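Local coordinates for GTP pyrophosphokinase (Chlorobaculum tepidum, PDB 3IBW), which transfers pyrophosphate from ATP to GTP to make the alarmone pppGpp, and carries an ACT domain that is likely to have a regulatory role, at the interface of chains A and B. Sequence-based numbering; all coordinates share one arbitrary frame. Chains: chain A/B, GTP pyrophosphokinase.

The interface of chains A and B. Residues chain A 26, 31, 33, 36; chain B 19-20, 23, 38, 40.
A:Ile36 and B:Leu38 face each other in an antiparallel bridge where strand 32-41 of one chain runs beside its counterpart in the other. B:Leu38 N reaches A:Ile36 O at 2.9 Å, nearly straight at 175° and in the carbonyl plane. The return bond, A:Ile36 N to B:Leu38 O, spans 3.0 Å, with the donor tilted 26° from the acceptor's plane. This pair joins the two sheets across the chains.

Beside the bridge, side chains of chain A's strand meet helix 18-28 of chain B. A:Ile33 has 56 Å² hidden by chain B, the largest value in the patch, and its side chain packs on that helix. B:Thr19 turns its methyl toward this isoleucine, CG2 anti to the backbone N, and sets it against the branch point and the CG2 branch: B:Thr19 CG2 lies 3.5 Å from A:Ile33 CB, a tight fit. The longer CG1-CD1 arm of A:Ile33 reaches B:Asn20, whose amide oxygen OD1 sits 3.3 Å from CD1 in van der Waals contact. B:Asn20 ND2 makes a weak hydrogen bond to A:Thr31 O at 3.5 Å; OD1 lies equally near that carbonyl, so the bond carries little weight.

One helical turn on, B:Thr23 presents CG2 to the tip of A:Ile36, 3.8 Å from CD1. B:Thr23 OG1 sits between the backbone N and the carbonyl carbon (chi1 57°) and donates to B:Thr19 O at 2.9 Å, modestly tilted from its plane. It stands well above the carbonyl plane of B:Asn20, a shared or alternative acceptor. That fixes the side chain's rotation and keeps the methyl toward chain A. A serine in place of B:Thr23 would probably leave A:Ile36 CD1 without its methyl partner and open a small gap between helix and strand.

Two-fold symmetry repeats the patch with the chains exchanged. Strand pairing backed by helix-to-strand packing would pair two ACT domains side by side, as is common in this family; the fragment alone does not show that the full-length enzyme pairs likewise.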
loop_
_atom_site.group_PDB
_atom_site.type_symbol
_atom_site.label_atom_id
_atom_site.label_comp_id
_atom_site.label_asym_id
_atom_site.label_seq_id
_atom_site.Cartn_x
_atom_site.Cartn_y
_atom_site.Cartn_z
ATOM N N ILE A 26 -5.693 3.836 -2.547
ATOM C CA ILE A 26 -4.701 3.528 -3.573
ATOM C C ILE A 26 -5.020 2.202 -4.276
ATOM O O ILE A 26 -4.932 2.103 -5.498
ATOM C CB ILE A 26 -3.287 3.444 -2.954
ATOM C CG1 ILE A 26 -2.837 4.839 -2.505
ATOM C CG2 ILE A 26 -2.300 2.858 -3.966
ATOM C CD1 ILE A 26 -1.582 4.831 -1.659
ATOM N N THR A 31 -5.147 1.792 -11.807
ATOM C CA THR A 31 -3.797 1.921 -12.369
ATOM C C THR A 31 -2.834 0.810 -11.931
ATOM O O THR A 31 -3.126 0.005 -11.045
ATOM C CB THR A 31 -3.108 3.288 -12.028
ATOM O OG1 THR A 31 -2.919 3.400 -10.615
ATOM C CG2 THR A 31 -3.936 4.460 -12.534
ATOM N N ILE A 33 0.344 -0.174 -10.098
ATOM C CA ILE A 33 1.225 0.312 -9.042
ATOM C C ILE A 33 2.604 -0.308 -9.189
ATOM O O ILE A 33 2.734 -1.525 -9.349
ATOM C CB ILE A 33 0.641 -0.022 -7.637
ATOM C CG1 ILE A 33 -0.702 0.699 -7.453
ATOM C CG2 ILE A 33 1.635 0.377 -6.542
ATOM C CD1 ILE A 33 -1.542 0.139 -6.309
ATOM N N ILE A 36 5.470 1.379 -3.534
ATOM C CA ILE A 36 4.820 2.068 -2.430
ATOM C C ILE A 36 5.816 2.043 -1.279
ATOM O O ILE A 36 6.321 0.976 -0.915
ATOM C CB ILE A 36 3.525 1.397 -1.911
ATOM C CG1 ILE A 36 2.422 1.497 -2.962
ATOM C CG2 ILE A 36 3.088 2.082 -0.589
ATOM C CD1 ILE A 36 1.168 0.698 -2.604
ATOM N N THR B 19 -0.549 -6.103 -7.297
ATOM C CA THR B 19 -0.380 -5.079 -6.276
ATOM C C THR B 19 -1.658 -4.517 -5.700
ATOM O O THR B 19 -1.741 -4.268 -4.499
ATOM C CB THR B 19 0.509 -3.923 -6.798
ATOM O OG1 THR B 19 1.762 -4.455 -7.252
ATOM C CG2 THR B 19 0.776 -2.916 -5.689
ATOM N N ASN B 20 -2.654 -4.331 -6.552
ATOM C CA ASN B 20 -3.933 -3.794 -6.112
ATOM C C ASN B 20 -4.638 -4.780 -5.192
ATOM O O ASN B 20 -5.271 -4.385 -4.211
ATOM C CB ASN B 20 -4.830 -3.499 -7.315
ATOM C CG ASN B 20 -4.210 -2.514 -8.282
ATOM O OD1 ASN B 20 -4.030 -1.339 -7.966
ATOM N ND2 ASN B 20 -3.871 -2.995 -9.470
ATOM N N THR B 23 -2.649 -4.860 -1.737
ATOM C CA THR B 23 -2.902 -3.655 -0.949
ATOM C C THR B 23 -4.351 -3.626 -0.469
ATOM O O THR B 23 -4.636 -3.136 0.627
ATOM C CB THR B 23 -2.589 -2.375 -1.758
ATOM O OG1 THR B 23 -3.358 -2.372 -2.963
ATOM C CG2 THR B 23 -1.100 -2.317 -2.104
ATOM N N LEU B 38 6.939 -1.828 -0.854
ATOM C CA LEU B 38 6.451 -2.670 -1.933
ATOM C C LEU B 38 7.053 -2.268 -3.269
ATOM O O LEU B 38 7.116 -1.087 -3.597
ATOM C CB LEU B 38 4.917 -2.549 -1.947
ATOM C CG LEU B 38 4.044 -3.290 -2.965
ATOM C CD1 LEU B 38 2.643 -3.494 -2.392
ATOM C CD2 LEU B 38 3.977 -2.505 -4.265
ATOM N N ALA B 40 7.316 -3.637 -7.539
ATOM C CA ALA B 40 6.914 -4.582 -8.579
ATOM C C ALA B 40 7.640 -4.180 -9.853
ATOM O O ALA B 40 7.255 -3.227 -10.529
ATOM C CB ALA B 40 5.411 -4.534 -8.793
#